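Local structure of ferredoxin component of carbazole 1,9a-dioxygenase (Nocardioides aromaticivorans, 3GCE) at residues Asp31-Met36 against Arg96-Val101; Met36-Arg39 against Val44-Ile47; Ile47-Leu50 against Ala56-Asp59; Leu68-Pro73 against Gly77-Arg82. The protein carries a Rieske-type [2Fe-2S] cluster and, as the ferredoxin component of carbazole 1,9a-dioxygenase, probably passes electrons to the terminal oxygenase. All coordinates share one frame; numbering follows the deposited sequence.

Contact 1 (Asp31-Met36 against Arg96-Val101); sequences DGDEVM and RAYDVV
Val-35 meets Tyr-98 through a methyl laid on an aromatic face: CG2 stands 3.6 Å from the ring centroid of Tyr-98 and only 15° off the ring normal, the geometry of a CH-pi contact. It is displaced toward the phenol end, so the nearest ring atom to Val-35 CG2 is CZ of Tyr-98, at 3.6 Å. The second methyl, Val-35 CG1, reaches the other end of the ring at CD1 of Tyr-98, 4.0 Å away. Two residues earlier on the strand, Asp-33 crosses the phenol nearly at a right angle, its CB packed 3.2 Å from OH of Tyr-98. The carboxylate and ring planes are 55° apart, and the Asp-33 carboxylate is paired through OD1 with Lys-112 in a salt bridge. The backbones themselves stay apart, with CA of Val-35 and CA of Tyr-98 8.0 Å from each other, and the contact rests on side chains alone. The first torsion of Tyr-98, with CG opposite the carbonyl carbon (chi1 -76°), directs the ring toward strand 33-40, and a backbone hydrogen bond to Ala-46 helps hold its main chain. Ala-46 and Val-109 also touch the Tyr-98 side chain. With alanine in place of Tyr-98, Val-35 would probably lose the aromatic surface under its methyls, opening a gap between strand 33-40 and the 96-101 segment. The arrangement is interior packing of the beta-rich Rieske fold, away from the cluster: one sheet is joined to the segment leading into strand 100-103 of a second sheet.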
loop_
_atom_site.group_PDB
_atom_site.type_symbol
_atom_site.label_atom_id
_atom_site.label_comp_id
_atom_site.label_asym_id
_atom_site.label_seq_id
_atom_site.Cartn_x
_atom_site.Cartn_y
_atom_site.Cartn_z
ATOM N N ASP A 31 -3.597 13.308 2.433
ATOM C CA ASP A 31 -3.270 14.403 3.354
ATOM C C ASP A 31 -1.786 14.743 3.356
ATOM O O ASP A 31 -1.196 14.912 4.420
ATOM C CB ASP A 31 -3.663 14.008 4.781
ATOM C CG ASP A 31 -4.813 14.815 5.311
ATOM O OD1 ASP A 31 -5.933 14.745 4.719
ATOM O OD2 ASP A 31 -4.588 15.513 6.341
ATOM N N GLY A 32 -1.181 14.814 2.179
ATOM C CA GLY A 32 0.239 15.118 2.077
ATOM C C GLY A 32 1.136 13.897 2.057
ATOM O O GLY A 32 2.285 13.995 1.610
ATOM N N ASP A 33 0.634 12.754 2.544
ATOM C CA ASP A 33 1.412 11.497 2.519
ATOM C C ASP A 33 1.055 10.612 1.335
ATOM O O ASP A 33 -0.114 10.409 1.038
ATOM C CB ASP A 33 1.234 10.705 3.810
ATOM C CG ASP A 33 1.761 11.450 5.022
ATOM O OD1 ASP A 33 2.934 11.878 5.003
ATOM O OD2 ASP A 33 0.991 11.623 5.981
ATOM N N GLU A 34 2.078 10.059 0.686
ATOM C CA GLU A 34 1.855 9.215 -0.465
ATOM C C GLU A 34 1.644 7.789 0.026
ATOM O O GLU A 34 2.477 7.232 0.784
ATOM C CB GLU A 34 3.048 9.275 -1.417
ATOM C CG GLU A 34 2.741 8.835 -2.825
ATOM C CD GLU A 34 3.961 8.969 -3.739
ATOM O OE1 GLU A 34 4.631 10.036 -3.733
ATOM O OE2 GLU A 34 4.257 8.002 -4.457
ATOM N N VAL A 35 0.525 7.211 -0.399
ATOM C CA VAL A 35 0.081 5.928 0.130
ATOM C C VAL A 35 -0.191 4.910 -0.978
ATOM O O VAL A 35 -0.963 5.170 -1.913
ATOM C CB VAL A 35 -1.179 6.107 1.012
ATOM C CG1 VAL A 35 -1.648 4.773 1.551
ATOM C CG2 VAL A 35 -0.859 7.026 2.165
ATOM N N MET A 36 0.466 3.762 -0.875
ATOM C CA MET A 36 0.245 2.678 -1.813
ATOM C C MET A 36 -0.992 1.916 -1.372
ATOM O O MET A 36 -1.092 1.512 -0.211
ATOM C CB MET A 36 1.450 1.739 -1.844
ATOM C CG MET A 36 1.393 0.705 -2.985
ATOM S SD MET A 36 0.903 -0.910 -2.405
ATOM C CE MET A 36 2.412 -1.264 -1.593
ATOM N N ARG A 96 4.897 2.869 7.521
ATOM C CA ARG A 96 3.567 3.121 8.118
ATOM C C ARG A 96 2.473 2.371 7.368
ATOM O O ARG A 96 2.487 2.327 6.132
ATOM C CB ARG A 96 3.270 4.605 8.097
ATOM C CG ARG A 96 1.890 4.983 8.678
ATOM C CD ARG A 96 1.800 6.517 8.780
ATOM N NE ARG A 96 2.714 7.026 9.807
ATOM C CZ ARG A 96 2.515 6.900 11.126
ATOM N NH1 ARG A 96 1.405 6.327 11.575
ATOM N NH2 ARG A 96 3.409 7.350 12.005
ATOM N N ALA A 97 1.585 1.724 8.123
ATOM C CA ALA A 97 0.383 1.102 7.605
ATOM C C ALA A 97 -0.758 2.071 7.852
ATOM O O ALA A 97 -0.767 2.790 8.877
ATOM C CB ALA A 97 0.115 -0.229 8.313
ATOM N N TYR A 98 -1.704 2.122 6.924
ATOM C CA TYR A 98 -2.831 3.065 7.029
ATOM C C TYR A 98 -4.119 2.295 7.170
ATOM O O TYR A 98 -4.294 1.306 6.497
ATOM C CB TYR A 98 -2.915 3.928 5.768
ATOM C CG TYR A 98 -1.882 5.010 5.729
ATOM C CD1 TYR A 98 -0.545 4.713 5.412
ATOM C CD2 TYR A 98 -2.223 6.330 5.999
ATOM C CE1 TYR A 98 0.421 5.740 5.351
ATOM C CE2 TYR A 98 -1.272 7.345 5.940
ATOM C CZ TYR A 98 0.040 7.045 5.626
ATOM O OH TYR A 98 0.956 8.071 5.597
ATOM N N ASP A 99 -5.030 2.756 8.022
ATOM C CA ASP A 99 -6.308 2.066 8.189
ATOM C C ASP A 99 -7.194 2.362 6.995
ATOM O O ASP A 99 -7.220 3.488 6.515
ATOM C CB ASP A 99 -7.002 2.480 9.495
ATOM C CG ASP A 99 -6.262 1.954 10.728
ATOM O OD1 ASP A 99 -5.676 0.841 10.663
ATOM O OD2 ASP A 99 -6.240 2.662 11.747
ATOM N N VAL A 100 -7.897 1.331 6.531
ATOM C CA VAL A 100 -8.716 1.409 5.322
ATOM C C VAL A 100 -10.032 0.751 5.615
ATOM O O VAL A 100 -10.075 -0.334 6.217
ATOM C CB VAL A 100 -8.161 0.608 4.121
ATOM C CG1 VAL A 100 -8.835 1.046 2.795
ATOM C CG2 VAL A 100 -6.684 0.715 4.005
ATOM N N VAL A 101 -11.091 1.398 5.141
ATOM C CA VAL A 101 -12.445 0.867 5.152
ATOM C C VAL A 101 -12.999 0.990 3.716
ATOM O O VAL A 101 -12.739 1.974 3.019
ATOM C CB VAL A 101 -13.294 1.657 6.217
ATOM C CG1 VAL A 101 -14.771 1.789 5.847
ATOM C CG2 VAL A 101 -13.127 1.040 7.606
#

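Contact 2 (Met36-Arg39 against Val44-Ile47); sequences MVVR and VYAI
Met-36 to Arg-39 runs antiparallel to Val-44 to Ile-47, the short strand axes 4.7 Å apart at closest approach and 162° between directions, with Met-36/Ile-47 and Val-38/Tyr-45 as hydrogen-bonded pairs and Val-37/Ala-46 and Arg-39/Val-44 as non-hydrogen-bonded ones. Each hydrogen-bonded pair has both its bonds: Met-36 N to Ile-47 O is 2.8 Å, and Tyr-45 N to Val-38 O is 2.9 Å. Side chains alternate between two faces. On one, Met-36 and Ile-47 lie alongside each other, and the methyl CE of Met-36 rests 3.8 Å from CG1 of Ile-47. The bend of the methionine at chi2 (-102°) and again at chi3 brings that methyl across to its neighbour. On the same face Val-38 CG1 is 4.2 Å from CB of Tyr-45. The other face carries a valine pair, Val-37 CG1 touching Val-44 CG1 at 3.6 Å, flanked by Ala-46, whose CB is 4.0 Å from Val-37 CG2. Val-44 turns its other methyl to the aliphatic part of Arg-39, CG2 to CG 4.0 Å, while the guanidinium goes on to Leu-20 O. Val-44 and Ala-46 also touch Val-100, whereas Met-36 and Ile-47 touch Ile-70. The pairing is thus a beta hairpin at the middle of the Rieske fold, with one face toward a second sheet and the other toward the cluster-binding part.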
loop_
_atom_site.group_PDB
_atom_site.type_symbol
_atom_site.label_atom_id
_atom_site.label_comp_id
_atom_site.label_asym_id
_atom_site.label_seq_id
_atom_site.Cartn_x
_atom_site.Cartn_y
_atom_site.Cartn_z
ATOM N N MET A 36 0.466 3.762 -0.875
ATOM C CA MET A 36 0.245 2.678 -1.813
ATOM C C MET A 36 -0.992 1.916 -1.372
ATOM O O MET A 36 -1.092 1.512 -0.211
ATOM C CB MET A 36 1.450 1.739 -1.844
ATOM C CG MET A 36 1.393 0.705 -2.985
ATOM S SD MET A 36 0.903 -0.910 -2.405
ATOM C CE MET A 36 2.412 -1.264 -1.593
ATOM N N VAL A 37 -1.913 1.724 -2.311
ATOM C CA VAL A 37 -3.147 1.000 -2.060
ATOM C C VAL A 37 -3.194 -0.179 -3.025
ATOM O O VAL A 37 -2.852 -0.020 -4.197
ATOM C CB VAL A 37 -4.372 1.967 -2.182
ATOM C CG1 VAL A 37 -5.695 1.235 -2.082
ATOM C CG2 VAL A 37 -4.288 3.000 -1.073
ATOM N N VAL A 38 -3.566 -1.363 -2.514
ATOM C CA VAL A 38 -3.681 -2.546 -3.334
ATOM C C VAL A 38 -4.846 -3.431 -2.880
ATOM O O VAL A 38 -5.070 -3.623 -1.684
ATOM C CB VAL A 38 -2.321 -3.328 -3.372
ATOM C CG1 VAL A 38 -1.992 -3.965 -2.020
ATOM C CG2 VAL A 38 -2.309 -4.370 -4.508
ATOM N N ARG A 39 -5.605 -3.926 -3.853
ATOM C CA ARG A 39 -6.704 -4.865 -3.623
ATOM C C ARG A 39 -6.178 -6.293 -3.743
ATOM O O ARG A 39 -5.384 -6.605 -4.639
ATOM C CB ARG A 39 -7.778 -4.712 -4.695
ATOM C CG ARG A 39 -8.809 -3.625 -4.513
ATOM C CD ARG A 39 -9.893 -3.744 -5.632
ATOM N NE ARG A 39 -10.735 -4.945 -5.517
ATOM C CZ ARG A 39 -11.655 -5.336 -6.406
ATOM N NH1 ARG A 39 -11.869 -4.655 -7.528
ATOM N NH2 ARG A 39 -12.370 -6.424 -6.174
ATOM N N VAL A 44 -8.699 -4.587 0.857
ATOM C CA VAL A 44 -7.866 -3.474 0.394
ATOM C C VAL A 44 -6.844 -3.217 1.496
ATOM O O VAL A 44 -7.205 -3.197 2.700
ATOM C CB VAL A 44 -8.705 -2.194 0.167
ATOM C CG1 VAL A 44 -7.837 -1.045 -0.358
ATOM C CG2 VAL A 44 -9.852 -2.484 -0.798
ATOM N N TYR A 45 -5.592 -3.021 1.083
ATOM C CA TYR A 45 -4.489 -2.747 2.008
ATOM C C TYR A 45 -3.834 -1.442 1.631
ATOM O O TYR A 45 -3.826 -1.070 0.458
ATOM C CB TYR A 45 -3.443 -3.868 1.920
ATOM C CG TYR A 45 -4.060 -5.203 2.177
ATOM C CD1 TYR A 45 -4.385 -5.583 3.464
ATOM C CD2 TYR A 45 -4.363 -6.070 1.131
ATOM C CE1 TYR A 45 -4.982 -6.793 3.723
ATOM C CE2 TYR A 45 -4.961 -7.321 1.394
ATOM C CZ TYR A 45 -5.248 -7.660 2.697
ATOM O OH TYR A 45 -5.830 -8.865 2.997
ATOM N N ALA A 46 -3.272 -0.750 2.617
ATOM C CA ALA A 46 -2.658 0.560 2.359
ATOM C C ALA A 46 -1.434 0.720 3.240
ATOM O O ALA A 46 -1.509 0.495 4.452
ATOM C CB ALA A 46 -3.664 1.673 2.649
ATOM N N ILE A 47 -0.304 1.098 2.634
ATOM C CA ILE A 47 0.920 1.385 3.400
ATOM C C ILE A 47 1.583 2.585 2.764
ATOM O O ILE A 47 1.217 2.972 1.658
ATOM C CB ILE A 47 1.920 0.163 3.496
ATOM C CG1 ILE A 47 2.368 -0.324 2.097
ATOM C CG2 ILE A 47 1.266 -0.973 4.283
ATOM C CD1 ILE A 47 3.644 -1.245 2.121
#

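Contact 3 (Ile47-Leu50 against Ala56-Asp59); sequences ISNL and AYLD
Asn-49 and Asp-59 cross with amide and carboxylate planes 55° apart, and the amide uses both ends. Its OD1 accepts from the backbone N of Asp-59 at 2.8 Å, in the amide plane and on a lone pair. Its ND2 donates to OD1 of Asp-59 at 2.9 Å; the hydrogen leaves in the amide plane but meets the carboxylate from above its own. Holding CG opposite the backbone N (chi1 -161°) carries the amide across to Asp-59. The main chain adds a nearly straight bond, Leu-58 N to Asn-49 O, 2.8 Å long. Leu-50 runs alongside Tyr-57, with Leu-50 CD2 3.4 Å from ring atom CE1 of Tyr-57. Leu-58 is set roughly perpendicular to Ile-47, their CD1 atoms 3.9 Å apart. A leucine replacing Asn-49 would probably leave the Asp-59 backbone N and carboxylate, and also Glu-34, without their amide partner. With OD1 taking an N-H and ND2 giving to two carboxylates, those of Asp-59 and Glu-34, the orientation of this buried amide is settled, and it probably eases the charge between the acids. The polar grip thereby closes the loop that bears cluster-binding Cys-51 and His-53.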
loop_
_atom_site.group_PDB
_atom_site.type_symbol
_atom_site.label_atom_id
_atom_site.label_comp_id
_atom_site.label_asym_id
_atom_site.label_seq_id
_atom_site.Cartn_x
_atom_site.Cartn_y
_atom_site.Cartn_z
ATOM N N ILE A 47 -0.304 1.098 2.634
ATOM C CA ILE A 47 0.920 1.385 3.400
ATOM C C ILE A 47 1.583 2.585 2.764
ATOM O O ILE A 47 1.217 2.972 1.658
ATOM C CB ILE A 47 1.920 0.163 3.496
ATOM C CG1 ILE A 47 2.368 -0.324 2.097
ATOM C CG2 ILE A 47 1.266 -0.973 4.283
ATOM C CD1 ILE A 47 3.644 -1.245 2.121
ATOM N N SER A 48 2.538 3.185 3.464
ATOM C CA SER A 48 3.328 4.260 2.858
ATOM C C SER A 48 3.922 3.790 1.536
ATOM O O SER A 48 4.410 2.659 1.425
ATOM C CB SER A 48 4.461 4.693 3.768
ATOM O OG SER A 48 5.300 5.582 3.032
ATOM N N ASN A 49 3.885 4.665 0.536
ATOM C CA ASN A 49 4.416 4.327 -0.775
ATOM C C ASN A 49 5.934 4.454 -0.845
ATOM O O ASN A 49 6.530 4.060 -1.830
ATOM C CB ASN A 49 3.794 5.211 -1.865
ATOM C CG ASN A 49 3.960 4.615 -3.262
ATOM O OD1 ASN A 49 3.859 3.410 -3.436
ATOM N ND2 ASN A 49 4.212 5.464 -4.251
ATOM N N LEU A 50 6.540 5.046 0.176
ATOM C CA LEU A 50 7.987 5.252 0.169
ATOM C C LEU A 50 8.687 4.129 0.867
ATOM O O LEU A 50 8.446 3.894 2.049
ATOM C CB LEU A 50 8.370 6.549 0.878
ATOM C CG LEU A 50 8.675 7.753 0.014
ATOM C CD1 LEU A 50 9.973 7.507 -0.821
ATOM C CD2 LEU A 50 7.450 8.083 -0.839
ATOM N N ALA A 56 12.518 5.056 -2.931
ATOM C CA ALA A 56 11.889 4.344 -4.054
ATOM C C ALA A 56 10.393 4.254 -3.798
ATOM O O ALA A 56 9.966 4.364 -2.652
ATOM C CB ALA A 56 12.489 2.958 -4.240
ATOM N N TYR A 57 9.622 4.043 -4.860
ATOM C CA TYR A 57 8.175 4.139 -4.802
ATOM C C TYR A 57 7.539 2.769 -5.013
ATOM O O TYR A 57 7.602 2.188 -6.088
ATOM C CB TYR A 57 7.651 5.255 -5.760
ATOM C CG TYR A 57 8.333 6.556 -5.399
ATOM C CD1 TYR A 57 7.795 7.387 -4.404
ATOM C CD2 TYR A 57 9.553 6.918 -5.973
ATOM C CE1 TYR A 57 8.442 8.572 -4.015
ATOM C CE2 TYR A 57 10.228 8.120 -5.573
ATOM C CZ TYR A 57 9.636 8.930 -4.594
ATOM O OH TYR A 57 10.233 10.093 -4.163
ATOM N N LEU A 58 6.964 2.242 -3.928
ATOM C CA LEU A 58 6.561 0.850 -3.872
ATOM C C LEU A 58 5.485 0.447 -4.890
ATOM O O LEU A 58 5.502 -0.670 -5.386
ATOM C CB LEU A 58 6.090 0.495 -2.452
ATOM C CG LEU A 58 7.167 0.670 -1.373
ATOM C CD1 LEU A 58 6.530 0.387 0.001
ATOM C CD2 LEU A 58 8.380 -0.274 -1.621
ATOM N N ASP A 59 4.553 1.338 -5.196
ATOM C CA ASP A 59 3.518 1.049 -6.192
ATOM C C ASP A 59 4.073 0.716 -7.590
ATOM O O ASP A 59 3.377 0.115 -8.410
ATOM C CB ASP A 59 2.507 2.209 -6.273
ATOM C CG ASP A 59 2.996 3.375 -7.112
ATOM O OD1 ASP A 59 3.975 4.060 -6.755
ATOM O OD2 ASP A 59 2.353 3.637 -8.141
#

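Contact 4 (Leu68-Pro73 against Gly77-Arg82); sequences LEIECP and GRFDVR. With FES (Fe2/s2 (inorganic) cluster), chain B.
At the cluster end of the Rieske domain's cluster-binding hairpin, Cys-72 faces Gly-77, the Cys-72 N donating to Gly-77 O at 2.8 Å. Cys-72 SG binds the iron FE1 at 2.2 Å, with Cys-51 supplying another sulfur ligand to that iron. The Cys-72 sulfur lies opposite its backbone N (chi1 176°), which swings it toward the cluster. Gly-77 N is 3.5 Å from the inorganic sulfide S1, which would crowd a side chain there. From here the segments run back as an antiparallel hairpin, Ile-70 and Phe-79 forming the hydrogen-bonded pair. Cys-72 and His-75 are the second cysteine-histidine pair of the Rieske motif, with Cys-51 and His-53 as the first. On the face bearing Glu-69, Glu-71 and Arg-78, a salt-bridge network spans the strands. Arg-78 NH1 gives a hydrogen bond to OE1 of Glu-69 at 3.1 Å, in the guanidinium plane but from above the carboxylate, whose plane is turned 63° away. Glu-69 OE1 also bonds to Ser-67 OG, and OE2 to Thr-87 OG1. Glu-71 OE1, hydrogen-bonded to His-64, meets Arg-78 by charge alone, a long 4.0 Å from NH2 and well out of the guanidinium plane. Beyond the strands, Asp-80 makes an Asx turn: OD1 takes the N of Arg-82 from well above the carboxylate and its NE, 2.9 Å away, on the syn side across the plane, while OD2 bonds to Thr-83. Fixed so, Arg-82 lies against Leu-68, whose CD1 sits over its guanidinium and 3.7 Å from CD of Arg-82. On the side of Ile-70, away from the Glu-69/Arg-78 network, Val-81 CG1 packs on Ile-70 CB at 3.9 Å.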
loop_
_atom_site.group_PDB
_atom_site.type_symbol
_atom_site.label_atom_id
_atom_site.label_comp_id
_atom_site.label_asym_id
_atom_site.label_seq_id
_atom_site.Cartn_x
_atom_site.Cartn_y
_atom_site.Cartn_z
ATOM N N LEU A 68 1.094 -11.679 0.058
ATOM C CA LEU A 68 0.663 -10.305 0.445
ATOM C C LEU A 68 1.858 -9.369 0.712
ATOM O O LEU A 68 1.894 -8.631 1.716
ATOM C CB LEU A 68 -0.355 -10.309 1.626
ATOM C CG LEU A 68 -1.744 -10.933 1.325
ATOM C CD1 LEU A 68 -2.568 -11.083 2.581
ATOM C CD2 LEU A 68 -2.560 -10.156 0.249
ATOM N N GLU A 69 2.838 -9.449 -0.191
ATOM C CA GLU A 69 4.031 -8.621 -0.141
ATOM C C GLU A 69 4.081 -7.722 -1.353
ATOM O O GLU A 69 3.719 -8.127 -2.469
ATOM C CB GLU A 69 5.280 -9.491 -0.160
ATOM C CG GLU A 69 5.527 -10.299 1.103
ATOM C CD GLU A 69 6.750 -11.190 0.943
ATOM O OE1 GLU A 69 6.692 -12.103 0.105
ATOM O OE2 GLU A 69 7.771 -10.965 1.631
ATOM N N ILE A 70 4.530 -6.501 -1.125
ATOM C CA ILE A 70 4.931 -5.612 -2.204
ATOM C C ILE A 70 6.469 -5.638 -2.268
ATOM O O ILE A 70 7.160 -5.543 -1.253
ATOM C CB ILE A 70 4.424 -4.171 -1.969
ATOM C CG1 ILE A 70 4.730 -3.272 -3.183
ATOM C CG2 ILE A 70 5.070 -3.569 -0.691
ATOM C CD1 ILE A 70 4.029 -3.699 -4.479
ATOM N N GLU A 71 6.995 -5.752 -3.472
ATOM C CA GLU A 71 8.434 -5.838 -3.666
ATOM C C GLU A 71 8.914 -4.516 -4.260
ATOM O O GLU A 71 8.404 -4.077 -5.292
ATOM C CB GLU A 71 8.742 -6.996 -4.594
ATOM C CG GLU A 71 10.205 -7.147 -5.020
ATOM C CD GLU A 71 10.376 -8.343 -5.959
ATOM O OE1 GLU A 71 9.360 -8.835 -6.492
ATOM O OE2 GLU A 71 11.516 -8.799 -6.181
ATOM N N CYS A 72 9.862 -3.865 -3.585
ATOM C CA CYS A 72 10.355 -2.547 -4.008
ATOM C C CYS A 72 10.997 -2.670 -5.403
ATOM O O CYS A 72 11.757 -3.611 -5.647
ATOM C CB CYS A 72 11.409 -2.073 -2.995
ATOM S SG CYS A 72 12.214 -0.498 -3.418
ATOM N N PRO A 73 10.723 -1.721 -6.314
ATOM C CA PRO A 73 11.327 -1.858 -7.650
ATOM C C PRO A 73 12.848 -1.619 -7.716
ATOM O O PRO A 73 13.496 -2.000 -8.717
ATOM C CB PRO A 73 10.601 -0.793 -8.485
ATOM C CG PRO A 73 10.166 0.244 -7.507
ATOM C CD PRO A 73 9.855 -0.526 -6.204
ATOM N N GLY A 77 13.747 -5.259 -1.932
ATOM C CA GLY A 77 13.258 -5.506 -0.575
ATOM C C GLY A 77 11.759 -5.754 -0.620
ATOM O O GLY A 77 11.117 -5.469 -1.630
ATOM N N ARG A 78 11.181 -6.280 0.461
ATOM C CA ARG A 78 9.726 -6.504 0.501
ATOM C C ARG A 78 9.090 -6.045 1.799
ATOM O O ARG A 78 9.756 -6.022 2.835
ATOM C CB ARG A 78 9.361 -7.971 0.287
ATOM C CG ARG A 78 9.751 -8.539 -1.091
ATOM C CD ARG A 78 9.166 -9.937 -1.324
ATOM N NE ARG A 78 9.685 -10.527 -2.566
ATOM C CZ ARG A 78 9.238 -11.654 -3.126
ATOM N NH1 ARG A 78 8.252 -12.353 -2.565
ATOM N NH2 ARG A 78 9.789 -12.085 -4.252
ATOM N N PHE A 79 7.810 -5.668 1.718
ATOM C CA PHE A 79 6.982 -5.370 2.901
ATOM C C PHE A 79 5.697 -6.177 2.879
ATOM O O PHE A 79 5.141 -6.466 1.805
ATOM C CB PHE A 79 6.617 -3.880 2.964
ATOM C CG PHE A 79 7.826 -2.969 3.059
ATOM C CD1 PHE A 79 8.420 -2.459 1.900
ATOM C CD2 PHE A 79 8.321 -2.565 4.310
ATOM C CE1 PHE A 79 9.539 -1.598 1.969
ATOM C CE2 PHE A 79 9.425 -1.712 4.386
ATOM C CZ PHE A 79 10.023 -1.221 3.205
ATOM N N ASP A 80 5.215 -6.503 4.069
ATOM C CA ASP A 80 3.883 -7.052 4.240
ATOM C C ASP A 80 2.887 -5.869 4.082
ATOM O O ASP A 80 2.940 -4.910 4.847
ATOM C CB ASP A 80 3.782 -7.700 5.630
ATOM C CG ASP A 80 2.346 -8.073 6.004
ATOM O OD1 ASP A 80 1.525 -8.362 5.077
ATOM O OD2 ASP A 80 2.043 -8.061 7.231
ATOM N N VAL A 81 1.988 -5.948 3.101
ATOM C CA VAL A 81 0.992 -4.880 2.885
ATOM C C VAL A 81 -0.063 -4.757 3.969
ATOM O O VAL A 81 -0.741 -3.727 4.048
ATOM C CB VAL A 81 0.328 -4.961 1.487
ATOM C CG1 VAL A 81 1.396 -4.813 0.390
ATOM C CG2 VAL A 81 -0.471 -6.266 1.304
ATOM N N ARG A 82 -0.205 -5.804 4.796
ATOM C CA ARG A 82 -1.150 -5.804 5.914
ATOM C C ARG A 82 -0.676 -4.947 7.087
ATOM O O ARG A 82 -1.501 -4.368 7.835
ATOM C CB ARG A 82 -1.353 -7.233 6.420
ATOM C CG ARG A 82 -2.091 -8.133 5.435
ATOM C CD ARG A 82 -2.007 -9.583 5.866
ATOM N NE ARG A 82 -0.654 -10.110 5.683
ATOM C CZ ARG A 82 -0.323 -11.381 5.861
ATOM N NH1 ARG A 82 -1.249 -12.260 6.204
ATOM N NH2 ARG A 82 0.932 -11.773 5.701
HETATM FE FE1 FES B . 13.493 -0.155 -1.604
HETATM FE FE2 FES B . 16.237 -0.220 -1.535
HETATM S S1 FES B . 14.825 -1.962 -1.241
HETATM S S2 FES B . 14.882 1.482 -1.929
HETATM O O HOH W 1 12.272 -9.890 -3.447
#

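In the fold
Contacts 1 and 2 are buried and share Met-36 and strand 33-40; contact 2 lies nearest the chain centre and is main-chain pairing with apolar side chains, while contact 1 joins neighbouring layers by an aromatic ring on a methyl. Contact 3 continues from strand 43-48 through Ile-47 and is only partly buried; its chemistry is polar, an amide between acids. Contact 4, also partly buried, holds the second cysteine ligand and carries its salt-bridge network on the face of Glu-69, Glu-71 and Arg-78. Met-36 reaches Leu-58 of contact 3 and Ile-70 of contact 4, and Ala-56 packs on Cys-72. Apolar packing dominates the centre; the charges of contact 4 lie along and beyond its strands, and metal ligation at its cluster end.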